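Local coordinates for protein aminopeptidase P; XAA-pro aminopeptidase (Streptococcus thermophilus, PDB 3IL0) that probably acts as a metal-dependent aminopeptidase that removes residues preceding proline, this chain being its N-terminal creatinase/prolidase domain, at residues A[60-63]-A[64-68]; A[73-76]-A[77-80]; A[100-103]-A[104-107]. All blocks are in the same frame, centred on the assembly; numbering follows the deposited sequence.

Contact 1. Residues A[60-63]-A[64-68]; sequences TLIA and KQSVH
The carbonyl oxygen I62 O is gripped by two sound donors, both from S66: the backbone amide and the side-chain hydroxyl. This is the closing turn of helix 60-66, the short crossover helix of the beta-alpha-beta unit between strands 51-55 and 71-74. The amide bond, S66 N to I62 O at 2.8 Å, is nearly straight (178° at the hydrogen) and meets the carbonyl almost end-on. The hydroxyl arrives quite differently. Set between its own backbone N and carbonyl carbon (chi1 36°), S66 OG is turned back to the preceding turn and lies 2.7 Å from I62 O, above the carbonyl plane rather than in it. Serine suits this place because its short side chain can return to its own helix and satisfy its hydroxyl there. Q65 N bonds to L61 O at 2.8 Å and, weakly, to I62 O as well. The side chains of L61, K64 and Q65 belong to the exposed side of the helix, where long, flexible or amphiphilic groups are tolerated, and the lysine chain leads its charged end away from the turn.

A63 and V67 make the buried side, where small and branched apolar residues fit against the domain. V67 also touches F37, in a loop, and I72 of strand 71-74, while at the other end of the helix T60 OG1 is satisfied by D56 O. V67 is the first residue to leave helical backbone angles, yet its amide still completes the i to i+4 ladder, with V67 N to A63 O at 3.0 Å. One residue pair thus combines that backbone bond with an apolar touch, A63 CB standing 4.4 Å from V67 CG2.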
ATOM      1  N   THR A  60      -0.365  -2.525  16.764  1.00 63.33           N
ATOM      2  CA  THR A  60      -1.155  -3.609  16.205  1.00 63.49           C
ATOM      3  C   THR A  60      -2.573  -3.628  16.761  1.00 63.79           C
ATOM      4  O   THR A  60      -3.525  -3.824  15.999  1.00 63.96           O
ATOM      5  CB  THR A  60      -0.511  -4.981  16.477  1.00 63.84           C
ATOM      6  OG1 THR A  60       0.906  -4.904  16.242  1.00 63.67           O
ATOM      7  CG2 THR A  60      -1.173  -6.072  15.604  1.00 62.64           C
ATOM      8  N   LEU A  61      -2.704  -3.448  18.085  1.00 63.51           N
ATOM      9  CA  LEU A  61      -4.013  -3.440  18.753  1.00 63.09           C
ATOM     10  C   LEU A  61      -4.793  -2.221  18.286  1.00 62.80           C
ATOM     11  O   LEU A  61      -5.874  -2.368  17.692  1.00 62.59           O
ATOM     12  CB  LEU A  61      -3.881  -3.445  20.297  1.00 63.25           C
ATOM     13  CG  LEU A  61      -3.243  -4.668  20.992  1.00 62.43           C
ATOM     14  CD1 LEU A  61      -2.635  -4.302  22.388  1.00 60.59           C
ATOM     15  CD2 LEU A  61      -4.236  -5.835  21.076  1.00 59.54           C
ATOM     16  N   ILE A  62      -4.236  -1.031  18.535  1.00 62.65           N
ATOM     17  CA  ILE A  62      -4.758   0.218  17.945  1.00 62.83           C
ATOM     18  C   ILE A  62      -5.348  -0.062  16.558  1.00 63.00           C
ATOM     19  O   ILE A  62      -6.576   0.020  16.350  1.00 62.95           O
ATOM     20  CB  ILE A  62      -3.646   1.293  17.734  1.00 62.80           C
ATOM     21  CG1 ILE A  62      -3.092   1.812  19.061  1.00 62.79           C
ATOM     22  CG2 ILE A  62      -4.174   2.433  16.848  1.00 62.41           C
ATOM     23  CD1 ILE A  62      -1.722   1.264  19.412  1.00 62.97           C
ATOM     24  N   ALA A  63      -4.448  -0.418  15.630  1.00 62.85           N
ATOM     25  CA  ALA A  63      -4.792  -0.638  14.232  1.00 62.74           C
ATOM     26  C   ALA A  63      -5.787  -1.777  14.097  1.00 62.52           C
ATOM     27  O   ALA A  63      -6.743  -1.679  13.317  1.00 62.67           O
ATOM     28  CB  ALA A  63      -3.533  -0.918  13.408  1.00 62.69           C
ATOM     29  N   LYS A  64      -5.589  -2.848  14.870  1.00 62.35           N
ATOM     30  CA  LYS A  64      -6.470  -4.010  14.754  1.00 62.03           C
ATOM     31  C   LYS A  64      -7.888  -3.618  15.105  1.00 61.86           C
ATOM     32  O   LYS A  64      -8.826  -4.199  14.576  1.00 61.74           O
ATOM     33  CB  LYS A  64      -6.007  -5.211  15.591  1.00 62.07           C
ATOM     34  CG  LYS A  64      -6.535  -6.538  15.040  1.00 61.93           C
ATOM     35  CD  LYS A  64      -5.475  -7.634  14.986  1.00 62.62           C
ATOM     36  CE  LYS A  64      -5.857  -8.683  13.930  1.00 63.61           C
ATOM     37  NZ  LYS A  64      -4.967  -9.898  13.888  1.00 64.72           N
ATOM     38  N   GLN A  65      -8.049  -2.607  15.958  1.00 61.58           N
ATOM     39  CA  GLN A  65      -9.388  -2.133  16.293  1.00 61.33           C
ATOM     40  C   GLN A  65      -9.895  -1.013  15.397  1.00 61.03           C
ATOM     41  O   GLN A  65     -11.016  -1.099  14.884  1.00 61.41           O
ATOM     42  CB  GLN A  65      -9.477  -1.763  17.768  1.00 61.39           C
ATOM     43  CG  GLN A  65      -9.931  -2.963  18.593  1.00 61.36           C
ATOM     44  CD  GLN A  65      -9.748  -2.775  20.062  1.00 61.39           C
ATOM     45  OE1 GLN A  65      -8.886  -2.015  20.492  1.00 61.83           O
ATOM     46  NE2 GLN A  65     -10.557  -3.467  20.854  1.00 60.85           N
ATOM     47  N   SER A  66      -9.091   0.022  15.185  1.00 60.49           N
ATOM     48  CA  SER A  66      -9.538   1.144  14.344  1.00 59.97           C
ATOM     49  C   SER A  66      -9.841   0.742  12.879  1.00 59.43           C
ATOM     50  O   SER A  66     -10.922   1.045  12.388  1.00 59.54           O
ATOM     51  CB  SER A  66      -8.533   2.306  14.401  1.00 59.84           C
ATOM     52  OG  SER A  66      -7.202   1.829  14.476  1.00 60.60           O
ATOM     53  N   VAL A  67      -8.916   0.028  12.220  1.00 58.59           N
ATOM     54  CA  VAL A  67      -8.877  -0.113  10.740  1.00 57.73           C
ATOM     55  C   VAL A  67      -9.769  -1.218  10.148  1.00 57.04           C
ATOM     56  O   VAL A  67      -9.566  -2.383  10.434  1.00 57.05           O
ATOM     57  CB  VAL A  67      -7.412  -0.398  10.265  1.00 57.71           C
ATOM     58  CG1 VAL A  67      -7.367  -0.732   8.767  1.00 57.05           C
ATOM     59  CG2 VAL A  67      -6.486   0.767  10.622  1.00 57.37           C
ATOM     60  N   HIS A  68     -10.714  -0.869   9.284  1.00 56.24           N
ATOM     61  CA  HIS A  68     -11.620  -1.867   8.722  1.00 56.07           C
ATOM     62  C   HIS A  68     -11.355  -2.075   7.238  1.00 55.48           C
ATOM     63  O   HIS A  68     -10.926  -1.158   6.571  1.00 55.20           O
ATOM     64  CB  HIS A  68     -13.082  -1.451   8.971  1.00 56.48           C
ATOM     65  CG  HIS A  68     -13.384  -1.154  10.413  1.00 57.63           C
ATOM     66  ND1 HIS A  68     -13.834  -2.112  11.296  1.00 59.03           N
ATOM     67  CD2 HIS A  68     -13.279  -0.007  11.127  1.00 58.58           C
ATOM     68  CE1 HIS A  68     -13.997  -1.568  12.491  1.00 60.08           C
ATOM     69  NE2 HIS A  68     -13.667  -0.290  12.416  1.00 59.79           N
TER

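Contact 2. Residues A[73-76]-A[77-80]; sequences IESK and DPLK
The tight connection from the end of strand 71-74 into the N-terminus of helix 78-88 is a strand-to-helix turn, with S75 packed against D77 and P78. D77 occupies the N-cap position. S75 is buried, and its side chain points into the turn: OG stands opposite the backbone N (chi1 164°), which brings it close to the peptide that links D77 to P78, 3.2 Å from D77 C. The same OG is 3.2 Å from D77 N, and the carboxylate of D81 also lies close to it, so this small hydroxyl sits in a polar niche at the start of the helix. Serine suits the spot, being compact enough to be buried yet polar.

P78 takes the first helical position, where no amide hydrogen is required by the helix ladder and the ring holds phi near the helical value (-67°). Its CD rests 3.7 Å from K76 C, and its CB comes 4.1 Å from S75 OG. K76, in contrast, is exposed, as befits a long charged chain at a turn.

Strand 71-74, outermost in the sheet within this chain, pairs with strand 51-55 through backbone hydrogen bonds of I73 and S75, and I73 and P78 both touch L54. In the first turn of helix 78-88, L79 packs on helix 102-111, meeting Y104, L108 and I111.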
ATOM      1  N   ILE A  73      -1.063  -6.725   9.343  1.00 49.29           N
ATOM      2  CA  ILE A  73       0.122  -7.574   9.396  1.00 48.58           C
ATOM      3  C   ILE A  73       1.089  -6.968  10.389  1.00 48.88           C
ATOM      4  O   ILE A  73       1.559  -5.831  10.240  1.00 48.55           O
ATOM      5  CB  ILE A  73       0.842  -7.738   8.015  1.00 48.09           C
ATOM      6  CG1 ILE A  73      -0.137  -8.071   6.882  1.00 47.46           C
ATOM      7  CG2 ILE A  73       1.903  -8.804   8.096  1.00 46.99           C
ATOM      8  CD1 ILE A  73      -0.892  -9.373   7.022  1.00 47.65           C
ATOM      9  N   GLU A  74       1.401  -7.735  11.418  1.00 49.65           N
ATOM     10  CA  GLU A  74       2.420  -7.305  12.375  1.00 50.31           C
ATOM     11  C   GLU A  74       3.743  -7.474  11.674  1.00 49.54           C
ATOM     12  O   GLU A  74       4.036  -8.545  11.155  1.00 49.48           O
ATOM     13  CB  GLU A  74       2.356  -8.121  13.676  1.00 50.90           C
ATOM     14  CG  GLU A  74       3.069  -7.426  14.872  1.00 54.20           C
ATOM     15  CD  GLU A  74       2.698  -8.011  16.259  1.00 57.14           C
ATOM     16  OE1 GLU A  74       1.760  -8.852  16.350  1.00 59.15           O
ATOM     17  OE2 GLU A  74       3.351  -7.613  17.256  1.00 58.36           O
ATOM     18  N   SER A  75       4.520  -6.407  11.599  1.00 49.17           N
ATOM     19  CA  SER A  75       5.750  -6.459  10.824  1.00 49.03           C
ATOM     20  C   SER A  75       6.710  -5.355  11.227  1.00 48.06           C
ATOM     21  O   SER A  75       6.311  -4.228  11.447  1.00 47.88           O
ATOM     22  CB  SER A  75       5.423  -6.345   9.321  1.00 49.50           C
ATOM     23  OG  SER A  75       6.586  -6.023   8.563  1.00 50.90           O
ATOM     24  N   LYS A  76       7.984  -5.704  11.310  1.00 47.49           N
ATOM     25  CA  LYS A  76       9.041  -4.748  11.552  1.00 47.19           C
ATOM     26  C   LYS A  76       9.869  -4.492  10.279  1.00 46.34           C
ATOM     27  O   LYS A  76      10.708  -3.580  10.266  1.00 47.00           O
ATOM     28  CB  LYS A  76       9.934  -5.271  12.671  1.00 47.86           C
ATOM     29  CG  LYS A  76      10.550  -4.198  13.571  1.00 49.78           C
ATOM     30  CD  LYS A  76      11.471  -4.824  14.664  1.00 52.69           C
ATOM     31  CE  LYS A  76      12.463  -5.897  14.100  1.00 53.81           C
ATOM     32  NZ  LYS A  76      13.486  -6.357  15.087  1.00 55.89           N
ATOM     33  N   ASP A  77       9.670  -5.294   9.219  1.00 44.79           N
ATOM     34  CA  ASP A  77      10.160  -4.931   7.847  1.00 43.10           C
ATOM     35  C   ASP A  77       9.069  -5.058   6.801  1.00 39.94           C
ATOM     36  O   ASP A  77       8.894  -6.119   6.181  1.00 38.22           O
ATOM     37  CB  ASP A  77      11.371  -5.738   7.380  1.00 43.61           C
ATOM     38  CG  ASP A  77      12.134  -5.010   6.256  1.00 47.11           C
ATOM     39  OD1 ASP A  77      11.575  -4.062   5.580  1.00 49.53           O
ATOM     40  OD2 ASP A  77      13.310  -5.384   6.090  1.00 50.61           O
ATOM     41  N   PRO A  78       8.330  -3.961   6.612  1.00 37.21           N
ATOM     42  CA  PRO A  78       7.127  -4.140   5.843  1.00 34.95           C
ATOM     43  C   PRO A  78       7.385  -4.489   4.366  1.00 32.25           C
ATOM     44  O   PRO A  78       6.586  -5.248   3.801  1.00 30.28           O
ATOM     45  CB  PRO A  78       6.355  -2.830   6.055  1.00 35.00           C
ATOM     46  CG  PRO A  78       7.334  -1.899   6.775  1.00 37.22           C
ATOM     47  CD  PRO A  78       8.306  -2.750   7.446  1.00 37.02           C
ATOM     48  N   LEU A  79       8.462  -3.964   3.768  1.00 30.12           N
ATOM     49  CA  LEU A  79       8.750  -4.252   2.349  1.00 29.50           C
ATOM     50  C   LEU A  79       9.138  -5.759   2.189  1.00 29.10           C
ATOM     51  O   LEU A  79       8.765  -6.397   1.219  1.00 26.83           O
ATOM     52  CB  LEU A  79       9.816  -3.307   1.745  1.00 28.52           C
ATOM     53  CG  LEU A  79       9.419  -1.822   1.683  1.00 29.04           C
ATOM     54  CD1 LEU A  79      10.611  -0.907   1.445  1.00 24.47           C
ATOM     55  CD2 LEU A  79       8.370  -1.577   0.628  1.00 23.26           C
ATOM     56  N   LYS A  80       9.874  -6.296   3.156  1.00 30.14           N
ATOM     57  CA  LYS A  80      10.186  -7.734   3.210  1.00 31.21           C
ATOM     58  C   LYS A  80       8.902  -8.512   3.294  1.00 31.04           C
ATOM     59  O   LYS A  80       8.725  -9.485   2.570  1.00 31.36           O
ATOM     60  CB  LYS A  80      11.039  -8.055   4.426  1.00 32.90           C
ATOM     61  CG  LYS A  80      12.037  -9.197   4.181  1.00 38.93           C
ATOM     62  CD  LYS A  80      12.893  -9.569   5.441  1.00 43.50           C
ATOM     63  CE  LYS A  80      12.083 -10.384   6.512  1.00 45.73           C
ATOM     64  NZ  LYS A  80      11.276 -11.517   5.909  1.00 44.72           N
TER

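Contact 3. Residues A[100-103]-A[104-107]; sequences VSFA and YYQA
S101 opens helix 102-111 as its N-cap and satisfies two amides of the first turn, those of Y104 and Y105. Its hydroxyl oxygen, held between the backbone N and the carbonyl carbon (chi1 72°) and so facing the helix start, accepts from Y104 N at 2.9 Å, a fairly straight bond to an amide that has no i-4 carbonyl within the helix. S101 O then begins the regular ladder by accepting from Y105 N at 2.9 Å. F102 O takes Q106 N, and A103 O takes A107 N at 3.0 Å. Serine is well suited to this work, since its side chain is short enough to reach the third residue ahead.

Beside the cap, V100 meets the Y104 ring at a slant, its CB 3.6 Å from Y104 CD2. A separate group lies farther along the exposed side, where the F102 ring slants across that of Y105, with centroids 5.8 Å apart and planes at 42°. The Q106 amide crosses the F102 ring with the planes 37° apart, its CD 3.5 Å from F102 CE2, an amphiphilic partner fit for a surface aromatic.

The helix is the crossover of the unit strand 93-97, helix 102-111, strand 116-120. Both V100 and Y104 also touch T26, in the loop after strand 22-25, and L79 of the adjacent helix 78-88 packs on Y104.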
ATOM      1  N   VAL A 100       8.342   9.556  -3.756  1.00 14.80           N
ATOM      2  CA  VAL A 100       9.433   8.988  -2.936  1.00 14.59           C
ATOM      3  C   VAL A 100      10.819   9.532  -3.390  1.00 13.78           C
ATOM      4  O   VAL A 100      10.959   9.988  -4.503  1.00 13.27           O
ATOM      5  CB  VAL A 100       9.419   7.487  -2.866  1.00 14.01           C
ATOM      6  CG1 VAL A 100       8.019   7.032  -2.288  1.00 14.77           C
ATOM      7  CG2 VAL A 100       9.687   6.858  -4.227  1.00 11.58           C
ATOM      8  N   SER A 101      11.800   9.473  -2.484  1.00 12.43           N
ATOM      9  CA  SER A 101      13.138   9.871  -2.767  1.00 11.40           C
ATOM     10  C   SER A 101      13.747   8.782  -3.675  1.00 10.75           C
ATOM     11  O   SER A 101      13.294   7.623  -3.697  1.00  9.82           O
ATOM     12  CB  SER A 101      13.954   9.979  -1.506  1.00 10.19           C
ATOM     13  OG  SER A 101      14.203   8.690  -1.029  1.00 12.39           O
ATOM     14  N   PHE A 102      14.784   9.189  -4.408  1.00  8.85           N
ATOM     15  CA  PHE A 102      15.477   8.291  -5.276  1.00  9.40           C
ATOM     16  C   PHE A 102      16.204   7.213  -4.445  1.00  8.92           C
ATOM     17  O   PHE A 102      16.213   6.063  -4.822  1.00  7.67           O
ATOM     18  CB  PHE A 102      16.448   9.081  -6.177  1.00  9.32           C
ATOM     19  CG  PHE A 102      17.207   8.207  -7.125  1.00 13.91           C
ATOM     20  CD1 PHE A 102      16.593   7.737  -8.292  1.00 13.91           C
ATOM     21  CD2 PHE A 102      18.477   7.717  -6.783  1.00 13.00           C
ATOM     22  CE1 PHE A 102      17.260   6.863  -9.133  1.00 14.19           C
ATOM     23  CE2 PHE A 102      19.166   6.823  -7.640  1.00 13.72           C
ATOM     24  CZ  PHE A 102      18.574   6.420  -8.824  1.00 12.39           C
ATOM     25  N   ALA A 103      16.760   7.582  -3.291  1.00  9.60           N
ATOM     26  CA  ALA A 103      17.316   6.570  -2.370  1.00 11.91           C
ATOM     27  C   ALA A 103      16.260   5.499  -1.993  1.00 12.38           C
ATOM     28  O   ALA A 103      16.493   4.297  -2.079  1.00 14.22           O
ATOM     29  CB  ALA A 103      17.857   7.260  -1.123  1.00 11.74           C
ATOM     30  N   TYR A 104      15.056   5.939  -1.659  1.00 14.19           N
ATOM     31  CA  TYR A 104      14.004   4.989  -1.339  1.00 14.64           C
ATOM     32  C   TYR A 104      13.676   4.126  -2.548  1.00 14.87           C
ATOM     33  O   TYR A 104      13.504   2.930  -2.450  1.00 16.25           O
ATOM     34  CB  TYR A 104      12.768   5.751  -0.831  1.00 15.58           C
ATOM     35  CG  TYR A 104      11.647   4.848  -0.417  1.00 16.00           C
ATOM     36  CD1 TYR A 104      11.621   4.322   0.859  1.00 20.82           C
ATOM     37  CD2 TYR A 104      10.639   4.495  -1.300  1.00 17.65           C
ATOM     38  CE1 TYR A 104      10.611   3.438   1.268  1.00 21.67           C
ATOM     39  CE2 TYR A 104       9.591   3.620  -0.905  1.00 19.95           C
ATOM     40  CZ  TYR A 104       9.585   3.119   0.392  1.00 22.61           C
ATOM     41  OH  TYR A 104       8.625   2.252   0.819  1.00 23.01           O
ATOM     42  N   TYR A 105      13.561   4.717  -3.723  1.00 15.93           N
ATOM     43  CA  TYR A 105      13.398   3.879  -4.937  1.00 15.39           C
ATOM     44  C   TYR A 105      14.527   2.868  -5.077  1.00 15.44           C
ATOM     45  O   TYR A 105      14.272   1.775  -5.470  1.00 16.86           O
ATOM     46  CB  TYR A 105      13.384   4.744  -6.164  1.00 15.38           C
ATOM     47  CG  TYR A 105      13.515   4.007  -7.437  1.00 15.88           C
ATOM     48  CD1 TYR A 105      12.453   3.330  -7.936  1.00 18.62           C
ATOM     49  CD2 TYR A 105      14.686   4.054  -8.193  1.00 18.80           C
ATOM     50  CE1 TYR A 105      12.515   2.677  -9.119  1.00 21.36           C
ATOM     51  CE2 TYR A 105      14.771   3.375  -9.396  1.00 18.95           C
ATOM     52  CZ  TYR A 105      13.675   2.692  -9.842  1.00 23.47           C
ATOM     53  OH  TYR A 105      13.648   1.986 -11.009  1.00 30.57           O
ATOM     54  N   GLN A 106      15.767   3.224  -4.761  1.00 15.88           N
ATOM     55  CA  GLN A 106      16.883   2.254  -4.838  1.00 16.79           C
ATOM     56  C   GLN A 106      16.631   1.105  -3.894  1.00 17.84           C
ATOM     57  O   GLN A 106      16.832  -0.003  -4.301  1.00 17.45           O
ATOM     58  CB  GLN A 106      18.270   2.832  -4.569  1.00 16.13           C
ATOM     59  CG  GLN A 106      18.707   3.809  -5.619  1.00 17.88           C
ATOM     60  CD  GLN A 106      20.136   4.324  -5.459  1.00 20.48           C
ATOM     61  OE1 GLN A 106      20.437   5.131  -4.568  1.00 19.13           O
ATOM     62  NE2 GLN A 106      21.006   3.914  -6.382  1.00 18.70           N
ATOM     63  N   ALA A 107      16.146   1.350  -2.674  1.00 19.88           N
ATOM     64  CA  ALA A 107      15.719   0.214  -1.789  1.00 20.44           C
ATOM     65  C   ALA A 107      14.640  -0.668  -2.407  1.00 21.28           C
ATOM     66  O   ALA A 107      14.762  -1.865  -2.353  1.00 21.55           O
ATOM     67  CB  ALA A 107      15.280   0.697  -0.455  1.00 19.96           C
TER

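How the contacts relate
All three contacts are local, within one domain. Contacts 2 and 3 both lie at helix N-termini, whereas contact 1 runs through a short crossover helix to its C-terminal end. Contacts 1 and 2 are partly buried, and contact 1 packs on strand 71-74, whose end belongs to contact 2: T60 OG1 lies against E74 CD. Contact 3 is at the surface, and contacts 2 and 3 meet where L79 CD1 packs on Y104 OH. Contacts 1 and 3 lie on opposite sides of the chain's centre. Serine serves each differently: bonding back to a carbonyl, nestling in a turn, or capping an amide.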